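Local coordinates for protein pyruvate kinase (Pseudomonas aeruginosa, PDB 6QXL) that probably transfers the phosphoryl group of phosphoenolpyruvate to ADP, giving pyruvate and ATP in the last step of glycolysis, and binds glucose 6-phosphate, at residues Tyr403-His408 against Val441-Lys446; Ile381-Ser386 against Ile424-Ala429; Met134-Glu137 against Glu143-Cys146. One frame throughout, in Å; residues are numbered along the deposited sequence.

Contact 1. Residues Tyr403-His408 against Val441-Lys446; sequences YAYSPH and VDELLK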
loop_
_atom_site.group_PDB
_atom_site.type_symbol
_atom_site.label_atom_id
_atom_site.label_comp_id
_atom_site.label_asym_id
_atom_site.label_seq_id
_atom_site.Cartn_x
_atom_site.Cartn_y
_atom_site.Cartn_z
ATOM N N TYR A 403 1.192 28.867 -11.885
ATOM C CA TYR A 403 1.587 30.148 -12.487
ATOM C C TYR A 403 2.671 30.821 -11.677
ATOM O O TYR A 403 2.457 31.120 -10.515
ATOM C CB TYR A 403 0.380 31.031 -12.615
ATOM C CG TYR A 403 -0.619 30.480 -13.587
ATOM C CD1 TYR A 403 -0.454 30.651 -14.953
ATOM C CD2 TYR A 403 -1.723 29.770 -13.151
ATOM C CE1 TYR A 403 -1.375 30.132 -15.855
ATOM C CE2 TYR A 403 -2.652 29.273 -14.064
ATOM C CZ TYR A 403 -2.454 29.460 -15.402
ATOM O OH TYR A 403 -3.358 28.958 -16.275
ATOM N N ALA A 404 3.836 31.021 -12.286
ATOM C CA ALA A 404 4.943 31.735 -11.651
ATOM C C ALA A 404 4.808 33.239 -11.967
ATOM O O ALA A 404 5.046 33.673 -13.108
ATOM C CB ALA A 404 6.275 31.196 -12.155
ATOM N N TYR A 405 4.389 33.997 -10.953
ATOM C CA TYR A 405 4.289 35.451 -11.010
ATOM C C TYR A 405 5.630 36.045 -10.603
ATOM O O TYR A 405 6.078 35.879 -9.458
ATOM C CB TYR A 405 3.192 35.955 -10.078
ATOM C CG TYR A 405 1.767 35.751 -10.578
ATOM C CD1 TYR A 405 1.287 34.500 -10.920
ATOM C CD2 TYR A 405 0.893 36.806 -10.654
ATOM C CE1 TYR A 405 -0.028 34.331 -11.355
ATOM C CE2 TYR A 405 -0.417 36.640 -11.108
ATOM C CZ TYR A 405 -0.867 35.399 -11.440
ATOM O OH TYR A 405 -2.167 35.229 -11.869
ATOM N N SER A 406 6.287 36.723 -11.534
ATOM C CA SER A 406 7.565 37.326 -11.237
ATOM C C SER A 406 7.743 38.606 -12.036
ATOM O O SER A 406 7.210 38.745 -13.138
ATOM C CB SER A 406 8.697 36.357 -11.532
ATOM O OG SER A 406 9.902 36.772 -10.914
ATOM N N PRO A 407 8.458 39.569 -11.467
ATOM C CA PRO A 407 8.771 40.762 -12.227
ATOM C C PRO A 407 10.023 40.587 -13.094
ATOM O O PRO A 407 10.152 41.268 -14.096
ATOM C CB PRO A 407 8.999 41.797 -11.134
ATOM C CG PRO A 407 9.570 41.006 -9.990
ATOM C CD PRO A 407 8.881 39.682 -10.056
ATOM N N HIS A 408 10.906 39.664 -12.727
ATOM C CA HIS A 408 12.204 39.529 -13.364
ATOM C C HIS A 408 12.161 38.695 -14.643
ATOM O O HIS A 408 11.447 37.714 -14.725
ATOM C CB HIS A 408 13.226 38.936 -12.419
ATOM C CG HIS A 408 13.284 39.614 -11.083
ATOM N ND1 HIS A 408 12.949 40.937 -10.897
ATOM C CD2 HIS A 408 13.617 39.134 -9.864
ATOM C CE1 HIS A 408 13.080 41.243 -9.624
ATOM N NE2 HIS A 408 13.470 40.167 -8.975
ATOM N N VAL A 441 -5.336 37.785 -9.344
ATOM C CA VAL A 441 -6.497 37.077 -9.861
ATOM C C VAL A 441 -6.978 37.683 -11.177
ATOM O O VAL A 441 -7.503 36.978 -12.035
ATOM C CB VAL A 441 -7.607 37.032 -8.799
ATOM C CG1 VAL A 441 -8.916 36.451 -9.347
ATOM C CG2 VAL A 441 -7.121 36.201 -7.623
ATOM N N ASP A 442 -6.805 38.989 -11.341
ATOM C CA ASP A 442 -7.207 39.654 -12.592
ATOM C C ASP A 442 -6.450 39.102 -13.796
ATOM O O ASP A 442 -7.051 38.818 -14.838
ATOM C CB ASP A 442 -7.048 41.184 -12.505
ATOM C CG ASP A 442 -8.196 41.861 -11.754
ATOM O OD1 ASP A 442 -9.322 41.325 -11.741
ATOM O OD2 ASP A 442 -7.958 42.925 -11.138
ATOM N N GLU A 443 -5.143 38.911 -13.622
ATOM C CA GLU A 443 -4.302 38.339 -14.671
ATOM C C GLU A 443 -4.828 36.991 -15.187
ATOM O O GLU A 443 -4.746 36.712 -16.378
ATOM C CB GLU A 443 -2.868 38.189 -14.166
ATOM C CG GLU A 443 -2.158 39.510 -13.877
ATOM C CD GLU A 443 -1.803 40.293 -15.134
ATOM O OE1 GLU A 443 -1.151 39.711 -15.978
ATOM O OE2 GLU A 443 -2.179 41.468 -15.264
ATOM N N LEU A 444 -5.383 36.166 -14.313
ATOM C CA LEU A 444 -5.967 34.906 -14.762
ATOM C C LEU A 444 -7.346 35.083 -15.366
ATOM O O LEU A 444 -7.722 34.356 -16.280
ATOM C CB LEU A 444 -6.017 33.882 -13.618
ATOM C CG LEU A 444 -4.702 33.490 -12.949
ATOM C CD1 LEU A 444 -4.994 32.399 -11.937
ATOM C CD2 LEU A 444 -3.661 33.009 -13.961
ATOM N N LEU A 445 -8.116 36.026 -14.852
ATOM C CA LEU A 445 -9.421 36.342 -15.454
ATOM C C LEU A 445 -9.268 36.887 -16.876
ATOM O O LEU A 445 -10.029 36.473 -17.764
ATOM C CB LEU A 445 -10.173 37.344 -14.594
ATOM C CG LEU A 445 -10.818 36.760 -13.336
ATOM C CD1 LEU A 445 -10.969 37.899 -12.310
ATOM C CD2 LEU A 445 -12.153 36.051 -13.663
ATOM N N LYS A 446 -8.282 37.770 -17.091
ATOM C CA LYS A 446 -7.959 38.260 -18.445
ATOM C C LYS A 446 -7.770 37.096 -19.418
ATOM O O LYS A 446 -8.313 37.105 -20.512
ATOM C CB LYS A 446 -6.672 39.099 -18.457
ATOM C CG LYS A 446 -6.782 40.510 -17.954
ATOM C CD LYS A 446 -5.398 41.166 -17.910
ATOM C CE LYS A 446 -5.523 42.550 -17.310
ATOM N NZ LYS A 446 -4.390 43.501 -17.609
#
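The ring of Tyr403 carries a methyl group of Leu444 over one face. Leu444 CD2 sits 3.8 Å from the ring centroid and only 7° off the normal, a CH-pi contact so well centred that all six ring carbons lie at nearly the same distance from it. The ring of Tyr405 meets the same methyl quite differently: CD2 lies at its edge, near its plane. The carbonyl O of Tyr403 also lies at the edge of this ring, in plane, and Phe426 makes an edge-to-face pair with it.

The phenol end of Tyr405 reaches furthest toward the helix. Its OH stands 3.3 Å from Leu444 CG and 3.4 Å from Leu444 CD2, with Glu443 CB at 3.8 Å from the same oxygen. Among these aliphatic carbons the hydroxyl is satisfied by the backbone O of Ala440, one residue before Val441, to which it is hydrogen-bonded.

These side chains fill the space between sheet and helix in the C-terminal alpha/beta domain. Helix 436-446 lies in the beta-alpha-beta crossover from strand 421-425, at one edge of the sheet, to the parallel strand 455-461, which passes strands 402-406 and 377-383. The axes of strand 403-406 and helix 441-446 make an angle of 125° and approach to 11.4 Å, a gap bridged by side chains, with no hydrogen bond between the two segments.

Leu444 CG is anti to its own carbonyl carbon (chi1 -59°), a torsion that leaves CD2 in the angle between the two tyrosines. Ile381 and Val450 also touch Leu444. Glu443 starts toward the strand, but its chain bends at chi2 and carries the carboxylate away, where OE1 forms a salt bridge with Arg447.

Contact 2. Residues Ile381-Ser386 against Ile424-Ala429; sequences ICLTES and IPFDPA. With G6P (6-O-phosphono-alpha-D-glucopyranose), chain M.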
loop_
_atom_site.group_PDB
_atom_site.type_symbol
_atom_site.label_atom_id
_atom_site.label_comp_id
_atom_site.label_asym_id
_atom_site.label_seq_id
_atom_site.Cartn_x
_atom_site.Cartn_y
_atom_site.Cartn_z
ATOM N N ILE A 381 -1.397 30.511 -7.900
ATOM C CA ILE A 381 -0.726 31.786 -8.109
ATOM C C ILE A 381 0.462 31.780 -7.172
ATOM O O ILE A 381 0.320 31.945 -5.964
ATOM C CB ILE A 381 -1.679 32.952 -7.820
ATOM C CG1 ILE A 381 -2.798 32.956 -8.860
ATOM C CG2 ILE A 381 -0.950 34.293 -7.843
ATOM C CD1 ILE A 381 -3.873 34.001 -8.595
ATOM N N CYS A 382 1.643 31.592 -7.733
ATOM C CA CYS A 382 2.849 31.534 -6.935
ATOM C C CYS A 382 3.672 32.792 -7.191
ATOM O O CYS A 382 4.314 32.923 -8.230
ATOM C CB CYS A 382 3.625 30.273 -7.269
ATOM S SG CYS A 382 5.144 30.163 -6.322
ATOM N N LEU A 383 3.640 33.723 -6.245
ATOM C CA LEU A 383 4.458 34.920 -6.330
ATOM C C LEU A 383 5.868 34.516 -5.991
ATOM O O LEU A 383 6.131 34.082 -4.878
ATOM C CB LEU A 383 3.977 36.011 -5.378
ATOM C CG LEU A 383 2.514 36.409 -5.410
ATOM C CD1 LEU A 383 2.365 37.708 -4.602
ATOM C CD2 LEU A 383 1.949 36.558 -6.811
ATOM N N THR A 384 6.776 34.667 -6.948
ATOM C CA THR A 384 8.134 34.199 -6.773
ATOM C C THR A 384 9.131 35.187 -7.344
ATOM O O THR A 384 8.889 35.816 -8.365
ATOM C CB THR A 384 8.332 32.796 -7.413
ATOM O OG1 THR A 384 9.706 32.368 -7.258
ATOM C CG2 THR A 384 7.926 32.800 -8.893
ATOM N N GLU A 385 10.278 35.256 -6.691
ATOM C CA GLU A 385 11.361 36.128 -7.074
ATOM C C GLU A 385 12.281 35.408 -8.059
ATOM O O GLU A 385 12.531 35.918 -9.149
ATOM C CB GLU A 385 12.116 36.617 -5.832
ATOM C CG GLU A 385 12.806 37.959 -5.912
ATOM C CD GLU A 385 11.840 39.182 -6.048
ATOM O OE1 GLU A 385 10.605 39.051 -6.132
ATOM O OE2 GLU A 385 12.323 40.324 -6.124
ATOM N N SER A 386 12.756 34.228 -7.680
ATOM C CA SER A 386 13.733 33.483 -8.457
ATOM C C SER A 386 13.199 32.235 -9.140
ATOM O O SER A 386 13.937 31.568 -9.856
ATOM C CB SER A 386 14.905 33.087 -7.564
ATOM O OG SER A 386 14.565 31.982 -6.739
ATOM N N ILE A 424 3.602 34.390 -15.594
ATOM C CA ILE A 424 2.755 35.574 -15.621
ATOM C C ILE A 424 3.599 36.750 -15.115
ATOM O O ILE A 424 3.896 36.819 -13.924
ATOM C CB ILE A 424 1.529 35.434 -14.712
ATOM C CG1 ILE A 424 0.651 34.239 -15.124
ATOM C CG2 ILE A 424 0.739 36.726 -14.726
ATOM C CD1 ILE A 424 -0.193 34.435 -16.341
ATOM N N PRO A 425 3.974 37.691 -16.006
ATOM C CA PRO A 425 4.777 38.830 -15.527
ATOM C C PRO A 425 3.932 39.704 -14.589
ATOM O O PRO A 425 2.731 39.953 -14.877
ATOM C CB PRO A 425 5.156 39.581 -16.802
ATOM C CG PRO A 425 4.776 38.685 -17.922
ATOM C CD PRO A 425 3.634 37.835 -17.426
ATOM N N PHE A 426 4.538 40.092 -13.471
ATOM C CA PHE A 426 3.806 40.689 -12.369
ATOM C C PHE A 426 4.785 41.240 -11.355
ATOM O O PHE A 426 5.801 40.595 -11.042
ATOM C CB PHE A 426 2.905 39.633 -11.737
ATOM C CG PHE A 426 1.939 40.150 -10.712
ATOM C CD1 PHE A 426 2.297 40.137 -9.380
ATOM C CD2 PHE A 426 0.633 40.547 -11.076
ATOM C CE1 PHE A 426 1.399 40.575 -8.403
ATOM C CE2 PHE A 426 -0.261 40.949 -10.114
ATOM C CZ PHE A 426 0.097 40.944 -8.780
ATOM N N ASP A 427 4.495 42.457 -10.882
ATOM C CA ASP A 427 5.331 43.139 -9.898
ATOM C C ASP A 427 4.492 43.537 -8.697
ATOM O O ASP A 427 3.902 44.617 -8.692
ATOM C CB ASP A 427 6.023 44.379 -10.476
ATOM C CG ASP A 427 7.129 44.903 -9.560
ATOM O OD1 ASP A 427 7.309 44.338 -8.444
ATOM O OD2 ASP A 427 7.822 45.869 -9.958
ATOM N N PRO A 428 4.478 42.687 -7.651
ATOM C CA PRO A 428 3.648 43.018 -6.499
ATOM C C PRO A 428 4.151 44.249 -5.705
ATOM O O PRO A 428 3.318 45.002 -5.184
ATOM C CB PRO A 428 3.689 41.730 -5.665
ATOM C CG PRO A 428 5.027 41.158 -5.950
ATOM C CD PRO A 428 5.353 41.533 -7.374
ATOM N N ALA A 429 5.468 44.461 -5.640
ATOM C CA ALA A 429 6.049 45.592 -4.887
ATOM C C ALA A 429 5.574 46.960 -5.396
ATOM O O ALA A 429 5.430 47.893 -4.622
ATOM C CB ALA A 429 7.577 45.538 -4.904
HETATM C C1 G6P M . 7.371 36.127 -2.978
HETATM C C2 G6P M . 7.870 37.494 -2.554
HETATM C C3 G6P M . 8.679 37.194 -1.299
HETATM C C4 G6P M . 9.373 35.844 -1.289
HETATM C C5 G6P M . 9.674 35.554 -2.751
HETATM C C6 G6P M . 10.588 34.348 -2.870
HETATM O O1 G6P M . 6.320 36.442 -3.879
HETATM O O2 G6P M . 8.598 38.188 -3.600
HETATM O O3 G6P M . 7.659 37.131 -0.336
HETATM O O4 G6P M . 10.515 35.836 -0.394
HETATM O O5 G6P M . 8.468 35.363 -3.487
HETATM O O6 G6P M . 10.421 33.592 -4.056
HETATM P P G6P M . 11.448 32.353 -4.398
HETATM O O1P G6P M . 12.567 32.922 -5.237
HETATM O O2P G6P M . 10.303 31.662 -5.104
HETATM O O3P G6P M . 12.178 31.732 -3.180
#
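Leu383 makes the apolar contact with both of its methyls, one for each partner. CD2 approaches Phe426 CE1 at 4.4 Å, obliquely to the ring, while CD1 meets Pro428 CB, likewise at 4.4 Å. These are loose van der Waals contacts. Tyr405 also touches Leu383, and Lys460 packs on it.

Hydrogen bonding belongs to the sugar phosphate. Glu385 N points almost straight at the ester oxygen O6 of G6P, 3.1 Å away and with 171° at the hydrogen. Ser386 holds one phosphate oxygen twice: its N is 2.8 Å and its OG 2.7 Å from G6P O1P. Placing OG between its own backbone N and carbonyl carbon (chi1 77°) brings hydroxyl and amide to the same oxygen. Thr384 OG1 bonds to G6P O2P at a modelled distance too short to trust in detail; G6P O1 crowds Leu383, so its bond to Leu383 O is doubtful.

Thr389 OG1 and the backbone of Gly468 and Gly469 add further bonds to the ligand. A loop leaving the C-terminal end of a parallel strand and leading into helix 388-394, with amides and hydroxyls turned to a phosphate, is characteristic of the effector site in the C-terminal domain of pyruvate kinases, here occupied by glucose 6-phosphate.

Contact 3. Residues Met134-Glu137 against Glu143-Cys146; sequences MVVE and ELRC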
loop_
_atom_site.group_PDB
_atom_site.type_symbol
_atom_site.label_atom_id
_atom_site.label_comp_id
_atom_site.label_asym_id
_atom_site.label_seq_id
_atom_site.Cartn_x
_atom_site.Cartn_y
_atom_site.Cartn_z
ATOM N N MET A 134 34.013 -0.310 -34.819
ATOM C CA MET A 134 35.271 -0.986 -35.082
ATOM C C MET A 134 35.795 -1.650 -33.833
ATOM O O MET A 134 35.437 -1.260 -32.712
ATOM C CB MET A 134 36.303 0.019 -35.575
ATOM C CG MET A 134 35.778 0.910 -36.678
ATOM S SD MET A 134 37.174 1.633 -37.507
ATOM C CE MET A 134 36.360 2.925 -38.466
ATOM N N VAL A 135 36.642 -2.656 -34.036
ATOM C CA VAL A 135 37.335 -3.310 -32.938
ATOM C C VAL A 135 38.847 -3.115 -33.117
ATOM O O VAL A 135 39.359 -3.203 -34.232
ATOM C CB VAL A 135 36.951 -4.802 -32.832
ATOM C CG1 VAL A 135 37.289 -5.559 -34.122
ATOM C CG2 VAL A 135 37.627 -5.447 -31.611
ATOM N N VAL A 136 39.540 -2.863 -32.009
ATOM C CA VAL A 136 40.976 -2.630 -32.033
ATOM C C VAL A 136 41.696 -3.978 -32.137
ATOM O O VAL A 136 41.539 -4.846 -31.274
ATOM C CB VAL A 136 41.437 -1.889 -30.762
ATOM C CG1 VAL A 136 42.957 -1.716 -30.732
ATOM C CG2 VAL A 136 40.755 -0.534 -30.659
ATOM N N GLU A 137 42.467 -4.156 -33.211
ATOM C CA GLU A 137 43.233 -5.396 -33.430
ATOM C C GLU A 137 44.675 -5.292 -32.945
ATOM O O GLU A 137 45.241 -6.288 -32.505
ATOM C CB GLU A 137 43.240 -5.751 -34.926
ATOM C CG GLU A 137 41.946 -6.415 -35.459
ATOM C CD GLU A 137 42.078 -6.901 -36.885
ATOM O OE1 GLU A 137 42.907 -6.329 -37.637
ATOM O OE2 GLU A 137 41.304 -7.796 -37.289
ATOM N N GLU A 143 49.162 4.810 -32.801
ATOM C CA GLU A 143 48.006 4.494 -33.587
ATOM C C GLU A 143 47.261 3.281 -33.103
ATOM O O GLU A 143 47.840 2.413 -32.415
ATOM C CB GLU A 143 48.351 4.292 -35.089
ATOM C CG GLU A 143 49.211 3.154 -35.460
ATOM C CD GLU A 143 49.566 3.126 -36.943
ATOM O OE1 GLU A 143 49.792 2.011 -37.527
ATOM O OE2 GLU A 143 49.584 4.151 -37.607
ATOM N N LEU A 144 45.980 3.207 -33.480
ATOM C CA LEU A 144 45.161 2.038 -33.243
ATOM C C LEU A 144 44.820 1.434 -34.605
ATOM O O LEU A 144 44.376 2.145 -35.521
ATOM C CB LEU A 144 43.883 2.402 -32.531
ATOM C CG LEU A 144 43.988 2.963 -31.108
ATOM C CD1 LEU A 144 42.585 3.265 -30.575
ATOM C CD2 LEU A 144 44.637 2.012 -30.091
ATOM N N ARG A 145 45.042 0.126 -34.743
ATOM C CA ARG A 145 44.774 -0.582 -35.980
ATOM C C ARG A 145 43.545 -1.438 -35.788
ATOM O O ARG A 145 43.532 -2.330 -34.925
ATOM C CB ARG A 145 45.947 -1.468 -36.349
ATOM C CG ARG A 145 47.189 -0.680 -36.712
ATOM C CD ARG A 145 48.431 -1.538 -36.712
ATOM N NE ARG A 145 49.618 -0.679 -36.627
ATOM C CZ ARG A 145 50.805 -1.015 -36.158
ATOM N NH1 ARG A 145 51.029 -2.301 -35.853
ATOM N NH2 ARG A 145 51.774 -0.130 -36.152
ATOM N N CYS A 146 42.514 -1.177 -36.596
ATOM C CA CYS A 146 41.191 -1.707 -36.337
ATOM C C CYS A 146 40.607 -2.483 -37.505
ATOM O O CYS A 146 41.049 -2.359 -38.658
ATOM C CB CYS A 146 40.246 -0.562 -35.976
ATOM S SG CYS A 146 40.836 0.507 -34.632
#
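Cys146 packs its side chain against Met134 and Val136. Its CB rests 4.0 Å from Met134 CB, and its SG lies 4.1 Å from Val136 CG2. The other methyl of Val136 has a different neighbour: with CG1 anti to the backbone N (chi1 176°), it reaches Leu144 CD2, also at 4.1 Å. Val136 thus fills the hollow between Leu144 and Cys146 with one branch for each. Leu125 of the adjoining strand 124-127 touches all three, and Phe92 and Phe94 pack on Met134.

Val136 and Cys146 form an antiparallel non-hydrogen-bonded pair. Next to it, Glu137 N donates to Arg145 O at 2.7 Å, while Cys146 CA makes a CA-H...O contact of 3.2 Å with Val135 O. The segment axes are turned 114° from each other, so the hairpin is strongly coiled, as suits the small beta barrel of the B domain.

Arg145 grips Glu143 OE1 side-on through NE and NH2 on its own strand; Glu143 OE2 forms a salt bridge with Arg93, and Glu137 OE2 forms salt bridges with Arg147 and Lys91. The chemistry is therefore divided: apolar and sulfur-bearing groups pack across the hairpin, while its charged side chains pair with opposite charges along and beside it.

Overall arrangement
Following the chain from the N terminus, contact 3 comes first and closes a short hairpin, with five residues between its segments, in the mixed sheet inserted into the barrel domain. The chain then completes the eight-stranded barrel before entering the C-terminal alpha/beta domain. There contact 2 opens at 381-386, contact 1 opens at 403-408, contact 2 closes at 424-429 and contact 1 closes at 441-446, so the two loops cross. Their centres are about 7 Å apart, and neighbouring strands join them: Tyr405 N lies 2.9 Å from Cys382 O. Together they tie sheet, helix and effector loop. Contact 3 lies across the molecule, its centre about 60 Å from that of contact 1.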